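Local atomic coordinates of glutathione transferase o1 (Bombyx mori, PDB entry 3RBT), a protein that probably transfers glutathione to electrophilic substrates and, like other omega-class glutathione transferases, may also reduce dehydroascorbate at the expense of glutathione. Residues A[135-140]-A[232-237]; A[124-129]-A[180-185]; A[95-100]-A[107-112]. All blocks are in the same frame, centred on the assembly; numbering follows the deposited sequence.

Contact 1: A[135-140]-A[232-237]; sequences ECFDTN and DYYKNA
The Tyr234 ring lies between two aromatic neighbours: on one face sits Phe137, whose CD2 is 3.7 Å above the plane and over the ring centre, and on the opposite face CD1 of Tyr233 stands 3.5 Å off, also over the centre. The Tyr233 ring in turn has Tyr234 CD1 at its in-plane edge and Ala237 CB on one face. Seen from the Phe137 ring, Tyr234 CD2 comes in obliquely. The two planes make 38° with centroids 4.7 Å apart, an oblique aromatic pair. The beta carbon joins in as well: Phe137 CB lies 3.8 Å from Tyr234 CD2. Both rings have CG beside the backbone N and anti to the carbonyl carbon (chi1 -56° in Phe137, -78° in Tyr234), which brings them together at a slanting crossing between the helices. At the far end Tyr234 OH takes a hydrogen bond from NE of Arg185, and Met242 touches both rings. A leucine in place of Tyr234 would probably leave Arg185 NE without its phenolic acceptor and Phe137 CD2 without a flat face to lie on. Further along the chain, Thr139 OG1 is hydrogen-bonded to Glu135 O at 2.8 Å. This is apolar helix-helix packing in the all-helical C-terminal domain of the glutathione transferase fold, joining helix 113-138 to helix 227-237.

Contact 2: A[124-129]-A[180-185]; sequences ERFNEL and WPWVER
Apolar contacts come first, and Phe126 makes them all. Its CE2 reaches Trp182 CB at 3.7 Å, and the same atom lies obliquely to the indole, nearest CE3. One step round the ring, CZ meets CG2 of Val183 at 4.0 Å. Trp182 CB and Val183 CG2 both lie near the plane of the phenyl ring, so helix 174-186 is touched by the ring's edge. With CG anti to the backbone N (chi1 -163°), Phe126 points toward helix 174-186.

Among aromatic pairs, the edge-to-face contacts are made with neighbours: Phe126 with Phe155, Trp182 with Tyr37 and Trp180 with Trp210.

Two side-chain hydrogen bonds run within helix 174-186. Trp180 NE1 gives one to Glu184 OE2 at 2.8 Å, meeting the carboxylate from above its plane, while Glu184 CB lies against one face of the indole. Arg185 NH1 bonds to Pro181 O at 2.9 Å. Its own backbone N reaches that oxygen from the opposite face, so two donors grip one carbonyl. The guanidinium also bonds to Met34 O and His39 ND1, which ties this helix to the N-terminal domain.

Helix thus meets helix through carbon alone, while the buried Glu184 and Arg185 find partners elsewhere, Glu184 OE1 with Tyr230 OH and Arg185 with the groups just named; these acceptors fix the guanidinium's rotation and are likely to offset the cost of burying its charge.

Contact 3: A[95-100]-A[107-112]; sequences ICDYLD and TLHSHD
Asp100 leaves helix 92-102 with its CB toward the loop 107-112, and CG stands anti to the backbone N (chi1 -155°), which carries the carboxylate out to the chain at Leu108. CG itself comes to 3.4 Å from Leu108 N. OD1 accepts from that N at 2.9 Å on its syn side, with Leu108 CB close by, and also forms a salt bridge with Lys48. OD2 takes the N-H of His109 at 2.9 Å, a nearly straight bond (171°), again on the syn side, and a weak second one from Leu108 N; a glycerol, probably from the crystallisation liquor, binds it too. One carboxylate thus holds two successive backbone amides of the loop that leads from the thioredoxin-like N-terminal domain to the helical C-terminal domain of the glutathione transferase fold. A turn earlier, Asp97 meets the side chain of His109: NE2 donates to OD1 at 2.6 Å, with the oxygen in the imidazole plane and the nitrogen above the carboxylate plane. Asp97 OD2 pairs with Arg120 of the second subunit. Further along, Ser110 OG accepts from Asp112 N at 2.9 Å, an ST turn, and Asp112 N-caps helix 113-138 through its OD2 and Tyr114 N.

In the fold
Contacts 1 and 2 are buried and share helix 113-138, which packs on helix 227-237 in one and helix 174-186 in the other. They touch through Arg185, which packs on Phe137 and probably bonds to Tyr234. Across both interfaces the partners are aromatic and aliphatic carbon. Contact 3 is only partly buried and works through carboxylates and backbone amides, holding helix 92-102 to the loop that feeds helix 113-138. It lies opposite contact 1 about the chain's centre, with their nearest atoms about 16 Å apart. Contacts 2 and 3 both reach the second subunit through salt bridges, whereas contact 1 meets no other chain of the assembly.

Contact 1: A[135-140]-A[232-237]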
loop_
_atom_site.group_PDB
_atom_site.type_symbol
_atom_site.label_atom_id
_atom_site.label_comp_id
_atom_site.label_asym_id
_atom_site.label_seq_id
_atom_site.Cartn_x
_atom_site.Cartn_y
_atom_site.Cartn_z
ATOM N N GLU A 135 -10.516 16.320 6.446
ATOM C CA GLU A 135 -10.583 17.359 7.465
ATOM C C GLU A 135 -11.466 18.526 7.011
ATOM O O GLU A 135 -12.219 19.097 7.807
ATOM C CB GLU A 135 -9.169 17.855 7.783
ATOM C CG GLU A 135 -9.089 18.982 8.809
ATOM C CD GLU A 135 -7.659 19.438 9.067
ATOM O OE1 GLU A 135 -7.475 20.543 9.611
ATOM O OE2 GLU A 135 -6.714 18.696 8.719
ATOM N N CYS A 136 -11.357 18.863 5.727
ATOM C CA CYS A 136 -12.114 19.949 5.125
ATOM C C CYS A 136 -13.618 19.724 5.258
ATOM O O CYS A 136 -14.332 20.589 5.757
ATOM C CB CYS A 136 -11.731 20.110 3.647
ATOM S SG CYS A 136 -12.458 21.542 2.818
ATOM N N PHE A 137 -14.084 18.550 4.830
ATOM C CA PHE A 137 -15.520 18.265 4.781
ATOM C C PHE A 137 -16.084 18.009 6.175
ATOM O O PHE A 137 -17.301 17.997 6.373
ATOM C CB PHE A 137 -15.818 17.081 3.850
ATOM C CG PHE A 137 -15.306 17.257 2.439
ATOM C CD1 PHE A 137 -14.953 18.517 1.945
ATOM C CD2 PHE A 137 -15.209 16.163 1.591
ATOM C CE1 PHE A 137 -14.491 18.674 0.645
ATOM C CE2 PHE A 137 -14.752 16.303 0.293
ATOM C CZ PHE A 137 -14.386 17.563 -0.185
ATOM N N ASP A 138 -15.180 17.819 7.132
ATOM C CA ASP A 138 -15.532 17.545 8.513
ATOM C C ASP A 138 -15.739 18.845 9.299
ATOM O O ASP A 138 -16.427 18.847 10.321
ATOM C CB ASP A 138 -14.425 16.703 9.167
ATOM C CG ASP A 138 -14.961 15.624 10.096
ATOM O OD1 ASP A 138 -16.095 15.138 9.892
ATOM O OD2 ASP A 138 -14.225 15.239 11.029
ATOM N N THR A 139 -15.159 19.943 8.809
ATOM C CA THR A 139 -15.088 21.195 9.571
ATOM C C THR A 139 -15.712 22.412 8.867
ATOM O O THR A 139 -15.174 23.517 8.934
ATOM C CB THR A 139 -13.619 21.527 9.949
ATOM O OG1 THR A 139 -12.839 21.674 8.755
ATOM C CG2 THR A 139 -13.010 20.426 10.824
ATOM N N ASN A 140 -16.863 22.213 8.229
ATOM C CA ASN A 140 -17.467 23.218 7.329
ATOM C C ASN A 140 -16.457 23.892 6.376
ATOM O O ASN A 140 -16.368 25.124 6.299
ATOM C CB ASN A 140 -18.315 24.261 8.087
ATOM C CG ASN A 140 -19.291 25.004 7.168
ATOM O OD1 ASN A 140 -20.278 24.436 6.698
ATOM N ND2 ASN A 140 -19.013 26.277 6.913
ATOM N N ASP A 232 -24.463 19.623 -0.217
ATOM C CA ASP A 232 -25.577 19.334 0.674
ATOM C C ASP A 232 -25.344 18.067 1.500
ATOM O O ASP A 232 -25.708 18.023 2.676
ATOM C CB ASP A 232 -26.892 19.279 -0.113
ATOM C CG ASP A 232 -27.376 20.661 -0.512
ATOM O OD1 ASP A 232 -27.121 21.607 0.260
ATOM O OD2 ASP A 232 -27.998 20.808 -1.585
ATOM N N TYR A 233 -24.720 17.054 0.893
ATOM C CA TYR A 233 -24.356 15.845 1.631
ATOM C C TYR A 233 -23.318 16.090 2.725
ATOM O O TYR A 233 -23.525 15.706 3.878
ATOM C CB TYR A 233 -23.841 14.721 0.721
ATOM C CG TYR A 233 -23.329 13.565 1.563
ATOM C CD1 TYR A 233 -21.966 13.421 1.843
ATOM C CD2 TYR A 233 -24.217 12.656 2.137
ATOM C CE1 TYR A 233 -21.498 12.380 2.651
ATOM C CE2 TYR A 233 -23.761 11.609 2.940
ATOM C CZ TYR A 233 -22.405 11.483 3.194
ATOM O OH TYR A 233 -21.965 10.458 3.986
ATOM N N TYR A 234 -22.192 16.697 2.358
ATOM C CA TYR A 234 -21.100 16.865 3.312
ATOM C C TYR A 234 -21.392 17.863 4.437
ATOM O O TYR A 234 -20.917 17.671 5.556
ATOM C CB TYR A 234 -19.758 17.126 2.605
ATOM C CG TYR A 234 -19.161 15.838 2.051
ATOM C CD1 TYR A 234 -19.095 15.603 0.681
ATOM C CD2 TYR A 234 -18.691 14.845 2.911
ATOM C CE1 TYR A 234 -18.562 14.408 0.180
ATOM C CE2 TYR A 234 -18.163 13.651 2.429
ATOM C CZ TYR A 234 -18.103 13.435 1.067
ATOM O OH TYR A 234 -17.582 12.255 0.607
ATOM N N LYS A 235 -22.180 18.903 4.167
ATOM C CA LYS A 235 -22.531 19.850 5.231
ATOM C C LYS A 235 -23.287 19.146 6.367
ATOM O O LYS A 235 -22.995 19.368 7.536
ATOM C CB LYS A 235 -23.288 21.080 4.703
ATOM C CG LYS A 235 -24.681 20.823 4.144
ATOM C CD LYS A 235 -25.625 22.002 4.415
ATOM C CE LYS A 235 -25.443 23.164 3.440
ATOM N NZ LYS A 235 -26.394 24.278 3.772
ATOM N N ASN A 236 -24.213 18.256 6.010
ATOM C CA ASN A 236 -25.004 17.511 6.989
ATOM C C ASN A 236 -24.309 16.298 7.608
ATOM O O ASN A 236 -24.409 16.076 8.813
ATOM C CB ASN A 236 -26.349 17.092 6.386
ATOM C CG ASN A 236 -27.327 18.246 6.297
ATOM O OD1 ASN A 236 -27.497 19.012 7.258
ATOM N ND2 ASN A 236 -27.984 18.379 5.148
ATOM N N ALA A 237 -23.617 15.513 6.787
ATOM C CA ALA A 237 -23.006 14.269 7.262
ATOM C C ALA A 237 -21.567 14.452 7.710
ATOM O O ALA A 237 -21.046 13.634 8.476
ATOM C CB ALA A 237 -23.088 13.184 6.197
#

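Contact 2: A[124-129]-A[180-185]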
loop_
_atom_site.group_PDB
_atom_site.type_symbol
_atom_site.label_atom_id
_atom_site.label_comp_id
_atom_site.label_asym_id
_atom_site.label_seq_id
_atom_site.Cartn_x
_atom_site.Cartn_y
_atom_site.Cartn_z
ATOM N N GLU A 124 -0.209 6.451 -3.532
ATOM C CA GLU A 124 0.197 6.690 -2.157
ATOM C C GLU A 124 0.329 8.190 -1.855
ATOM O O GLU A 124 -0.225 8.674 -0.865
ATOM C CB GLU A 124 1.482 5.930 -1.833
ATOM C CG GLU A 124 1.985 6.128 -0.412
ATOM C CD GLU A 124 1.119 5.462 0.653
ATOM O OE1 GLU A 124 1.275 5.835 1.841
ATOM O OE2 GLU A 124 0.303 4.569 0.323
ATOM N N ARG A 125 1.058 8.914 -2.705
ATOM C CA ARG A 125 1.140 10.376 -2.625
ATOM C C ARG A 125 -0.219 11.086 -2.527
ATOM O O ARG A 125 -0.359 12.064 -1.781
ATOM C CB ARG A 125 1.911 10.938 -3.822
ATOM C CG ARG A 125 3.399 10.959 -3.646
ATOM C CD ARG A 125 4.091 11.113 -4.990
ATOM N NE ARG A 125 5.501 10.739 -4.921
ATOM C CZ ARG A 125 6.183 10.194 -5.923
ATOM N NH1 ARG A 125 5.588 9.939 -7.082
ATOM N NH2 ARG A 125 7.465 9.884 -5.761
ATOM N N PHE A 126 -1.208 10.591 -3.277
ATOM C CA PHE A 126 -2.563 11.155 -3.276
ATOM C C PHE A 126 -3.232 11.098 -1.898
ATOM O O PHE A 126 -4.154 11.871 -1.625
ATOM C CB PHE A 126 -3.446 10.460 -4.324
ATOM C CG PHE A 126 -4.722 11.227 -4.687
ATOM C CD1 PHE A 126 -4.678 12.328 -5.537
ATOM C CD2 PHE A 126 -5.965 10.805 -4.213
ATOM C CE1 PHE A 126 -5.856 13.022 -5.885
ATOM C CE2 PHE A 126 -7.147 11.485 -4.551
ATOM C CZ PHE A 126 -7.095 12.591 -5.386
ATOM N N ASN A 127 -2.767 10.196 -1.030
ATOM C CA ASN A 127 -3.326 10.101 0.333
ATOM C C ASN A 127 -3.265 11.414 1.121
ATOM O O ASN A 127 -4.069 11.626 2.034
ATOM C CB ASN A 127 -2.658 8.979 1.139
ATOM C CG ASN A 127 -3.126 7.600 0.721
ATOM O OD1 ASN A 127 -4.219 7.431 0.161
ATOM N ND2 ASN A 127 -2.298 6.597 0.991
ATOM N N GLU A 128 -2.311 12.278 0.772
ATOM C CA GLU A 128 -2.186 13.588 1.415
ATOM C C GLU A 128 -3.347 14.524 1.030
ATOM O O GLU A 128 -3.837 15.299 1.865
ATOM C CB GLU A 128 -0.802 14.215 1.156
ATOM C CG GLU A 128 0.354 13.404 1.786
ATOM C CD GLU A 128 1.742 13.993 1.557
ATOM O OE1 GLU A 128 1.963 14.673 0.532
ATOM O OE2 GLU A 128 2.631 13.763 2.407
ATOM N N LEU A 129 -3.811 14.416 -0.216
ATOM C CA LEU A 129 -4.980 15.162 -0.679
ATOM C C LEU A 129 -6.234 14.626 0.014
ATOM O O LEU A 129 -7.090 15.400 0.455
ATOM C CB LEU A 129 -5.079 15.095 -2.207
ATOM C CG LEU A 129 -6.187 15.719 -3.089
ATOM C CD1 LEU A 129 -7.039 16.743 -2.390
ATOM C CD2 LEU A 129 -5.585 16.342 -4.331
ATOM N N TRP A 180 -9.924 9.894 -9.020
ATOM C CA TRP A 180 -11.120 10.657 -9.368
ATOM C C TRP A 180 -12.115 10.947 -8.233
ATOM O O TRP A 180 -12.573 12.084 -8.118
ATOM C CB TRP A 180 -11.861 10.053 -10.572
ATOM C CG TRP A 180 -12.985 10.956 -11.004
ATOM C CD1 TRP A 180 -14.317 10.713 -10.906
ATOM C CD2 TRP A 180 -12.855 12.280 -11.543
ATOM N NE1 TRP A 180 -15.035 11.798 -11.370
ATOM C CE2 TRP A 180 -14.154 12.774 -11.762
ATOM C CE3 TRP A 180 -11.757 13.099 -11.854
ATOM C CZ2 TRP A 180 -14.392 14.044 -12.307
ATOM C CZ3 TRP A 180 -11.993 14.362 -12.374
ATOM C CH2 TRP A 180 -13.299 14.824 -12.594
ATOM N N PRO A 181 -12.471 9.937 -7.411
ATOM C CA PRO A 181 -13.519 10.208 -6.429
ATOM C C PRO A 181 -13.291 11.479 -5.593
ATOM O O PRO A 181 -14.227 12.252 -5.413
ATOM C CB PRO A 181 -13.506 8.944 -5.555
ATOM C CG PRO A 181 -13.119 7.886 -6.512
ATOM C CD PRO A 181 -12.042 8.526 -7.342
ATOM N N TRP A 182 -12.065 11.702 -5.129
ATOM C CA TRP A 182 -11.754 12.893 -4.344
ATOM C C TRP A 182 -11.759 14.157 -5.195
ATOM O O TRP A 182 -12.250 15.193 -4.750
ATOM C CB TRP A 182 -10.445 12.723 -3.564
ATOM C CG TRP A 182 -10.621 11.686 -2.494
ATOM C CD1 TRP A 182 -10.980 11.901 -1.183
ATOM C CD2 TRP A 182 -10.495 10.270 -2.648
ATOM N NE1 TRP A 182 -11.069 10.701 -0.518
ATOM C CE2 TRP A 182 -10.780 9.685 -1.395
ATOM C CE3 TRP A 182 -10.157 9.435 -3.725
ATOM C CZ2 TRP A 182 -10.732 8.301 -1.188
ATOM C CZ3 TRP A 182 -10.116 8.064 -3.518
ATOM C CH2 TRP A 182 -10.408 7.512 -2.260
ATOM N N VAL A 183 -11.256 14.059 -6.425
ATOM C CA VAL A 183 -11.275 15.194 -7.346
ATOM C C VAL A 183 -12.713 15.663 -7.648
ATOM O O VAL A 183 -13.001 16.859 -7.629
ATOM C CB VAL A 183 -10.462 14.903 -8.634
ATOM C CG1 VAL A 183 -10.585 16.050 -9.631
ATOM C CG2 VAL A 183 -8.998 14.682 -8.284
ATOM N N GLU A 184 -13.616 14.720 -7.905
ATOM C CA GLU A 184 -15.015 15.054 -8.180
ATOM C C GLU A 184 -15.668 15.779 -6.994
ATOM O O GLU A 184 -16.465 16.703 -7.183
ATOM C CB GLU A 184 -15.798 13.791 -8.501
ATOM C CG GLU A 184 -17.113 14.037 -9.195
ATOM C CD GLU A 184 -17.833 12.740 -9.458
ATOM O OE1 GLU A 184 -18.573 12.280 -8.557
ATOM O OE2 GLU A 184 -17.644 12.174 -10.560
ATOM N N ARG A 185 -15.323 15.334 -5.782
ATOM C CA ARG A 185 -15.807 15.946 -4.546
ATOM C C ARG A 185 -15.304 17.374 -4.351
ATOM O O ARG A 185 -16.032 18.209 -3.828
ATOM C CB ARG A 185 -15.459 15.083 -3.332
ATOM C CG ARG A 185 -16.384 13.887 -3.193
ATOM C CD ARG A 185 -15.811 12.782 -2.313
ATOM N NE ARG A 185 -16.803 11.717 -2.156
ATOM C CZ ARG A 185 -17.087 10.807 -3.089
ATOM N NH1 ARG A 185 -16.454 10.818 -4.257
ATOM N NH2 ARG A 185 -18.017 9.885 -2.859
#

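Contact 3: A[95-100]-A[107-112]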
loop_
_atom_site.group_PDB
_atom_site.type_symbol
_atom_site.label_atom_id
_atom_site.label_comp_id
_atom_site.label_asym_id
_atom_site.label_seq_id
_atom_site.Cartn_x
_atom_site.Cartn_y
_atom_site.Cartn_z
ATOM N N ILE A 95 -8.397 -4.358 -3.674
ATOM C CA ILE A 95 -9.627 -4.736 -4.383
ATOM C C ILE A 95 -9.530 -4.422 -5.874
ATOM O O ILE A 95 -9.798 -5.279 -6.713
ATOM C CB ILE A 95 -10.876 -4.049 -3.771
ATOM C CG1 ILE A 95 -11.249 -4.726 -2.438
ATOM C CG2 ILE A 95 -12.039 -4.137 -4.721
ATOM C CD1 ILE A 95 -12.209 -3.908 -1.529
ATOM N N CYS A 96 -9.124 -3.196 -6.191
ATOM C CA CYS A 96 -9.057 -2.756 -7.568
ATOM C C CYS A 96 -7.962 -3.488 -8.330
ATOM O O CYS A 96 -8.148 -3.799 -9.505
ATOM C CB CYS A 96 -8.846 -1.239 -7.640
ATOM S SG CYS A 96 -10.293 -0.257 -7.126
ATOM N N ASP A 97 -6.836 -3.756 -7.662
ATOM C CA ASP A 97 -5.729 -4.504 -8.265
ATOM C C ASP A 97 -6.102 -5.969 -8.494
ATOM O O ASP A 97 -5.762 -6.543 -9.537
ATOM C CB ASP A 97 -4.435 -4.383 -7.437
ATOM C CG ASP A 97 -3.808 -2.979 -7.524
ATOM O OD1 ASP A 97 -4.233 -2.168 -8.374
ATOM O OD2 ASP A 97 -2.873 -2.693 -6.752
ATOM N N TYR A 98 -6.825 -6.548 -7.533
ATOM C CA TYR A 98 -7.385 -7.891 -7.699
ATOM C C TYR A 98 -8.215 -7.949 -8.985
ATOM O O TYR A 98 -8.021 -8.827 -9.809
ATOM C CB TYR A 98 -8.250 -8.305 -6.494
ATOM C CG TYR A 98 -9.093 -9.510 -6.818
ATOM C CD1 TYR A 98 -8.532 -10.786 -6.824
ATOM C CD2 TYR A 98 -10.431 -9.372 -7.188
ATOM C CE1 TYR A 98 -9.294 -11.898 -7.155
ATOM C CE2 TYR A 98 -11.197 -10.484 -7.523
ATOM C CZ TYR A 98 -10.623 -11.738 -7.510
ATOM O OH TYR A 98 -11.373 -12.851 -7.845
ATOM N N LEU A 99 -9.133 -6.997 -9.138
ATOM C CA LEU A 99 -10.013 -6.930 -10.305
ATOM C C LEU A 99 -9.237 -6.783 -11.604
ATOM O O LEU A 99 -9.587 -7.409 -12.602
ATOM C CB LEU A 99 -11.020 -5.782 -10.164
ATOM C CG LEU A 99 -12.006 -5.922 -8.989
ATOM C CD1 LEU A 99 -12.830 -4.651 -8.827
ATOM C CD2 LEU A 99 -12.910 -7.149 -9.197
ATOM N N ASP A 100 -8.179 -5.971 -11.590
ATOM C CA ASP A 100 -7.388 -5.758 -12.802
ATOM C C ASP A 100 -6.566 -6.978 -13.230
ATOM O O ASP A 100 -6.315 -7.166 -14.430
ATOM C CB ASP A 100 -6.490 -4.521 -12.702
ATOM C CG ASP A 100 -6.161 -3.942 -14.063
ATOM O OD1 ASP A 100 -7.059 -3.899 -14.920
ATOM O OD2 ASP A 100 -5.020 -3.513 -14.282
ATOM N N THR A 107 -7.783 -3.912 -19.366
ATOM C CA THR A 107 -6.736 -3.725 -18.359
ATOM C C THR A 107 -6.508 -2.234 -18.071
ATOM O O THR A 107 -6.600 -1.391 -18.974
ATOM C CB THR A 107 -5.421 -4.462 -18.767
ATOM O OG1 THR A 107 -4.370 -4.128 -17.849
ATOM C CG2 THR A 107 -4.988 -4.062 -20.145
ATOM N N LEU A 108 -6.247 -1.920 -16.808
ATOM C CA LEU A 108 -6.202 -0.535 -16.356
ATOM C C LEU A 108 -4.796 -0.088 -15.998
ATOM O O LEU A 108 -4.425 1.048 -16.291
ATOM C CB LEU A 108 -7.172 -0.287 -15.183
ATOM C CG LEU A 108 -8.665 -0.337 -15.556
ATOM C CD1 LEU A 108 -9.535 -0.407 -14.313
ATOM C CD2 LEU A 108 -9.078 0.843 -16.458
ATOM N N HIS A 109 -4.036 -0.969 -15.345
ATOM C CA HIS A 109 -2.631 -0.701 -15.044
ATOM C C HIS A 109 -1.808 -0.707 -16.326
ATOM O O HIS A 109 -2.155 -1.375 -17.313
ATOM C CB HIS A 109 -2.049 -1.727 -14.056
ATOM C CG HIS A 109 -2.317 -1.407 -12.618
ATOM N ND1 HIS A 109 -1.742 -0.332 -11.973
ATOM C CD2 HIS A 109 -3.100 -2.019 -11.697
ATOM C CE1 HIS A 109 -2.153 -0.301 -10.718
ATOM N NE2 HIS A 109 -2.978 -1.314 -10.525
ATOM N N SER A 110 -0.730 0.065 -16.318
ATOM C CA SER A 110 0.241 0.029 -17.401
ATOM C C SER A 110 0.826 -1.372 -17.530
ATOM O O SER A 110 1.018 -2.067 -16.530
ATOM C CB SER A 110 1.370 1.012 -17.105
ATOM O OG SER A 110 2.437 0.853 -18.010
ATOM N N HIS A 111 1.125 -1.761 -18.763
ATOM C CA HIS A 111 1.860 -2.990 -19.071
ATOM C C HIS A 111 3.342 -2.864 -18.689
ATOM O O HIS A 111 4.060 -3.858 -18.608
ATOM C CB HIS A 111 1.752 -3.289 -20.576
ATOM C CG HIS A 111 2.561 -2.364 -21.431
ATOM N ND1 HIS A 111 2.192 -1.058 -21.673
ATOM C CD2 HIS A 111 3.735 -2.549 -22.083
ATOM C CE1 HIS A 111 3.095 -0.481 -22.447
ATOM N NE2 HIS A 111 4.045 -1.364 -22.705
ATOM N N ASP A 112 3.791 -1.630 -18.490
ATOM C CA ASP A 112 5.178 -1.329 -18.160
ATOM C C ASP A 112 5.307 -1.294 -16.629
ATOM O O ASP A 112 4.693 -0.448 -15.974
ATOM C CB ASP A 112 5.583 0.019 -18.792
ATOM C CG ASP A 112 7.082 0.325 -18.666
ATOM O OD1 ASP A 112 7.653 0.895 -19.611
ATOM O OD2 ASP A 112 7.699 0.019 -17.638
#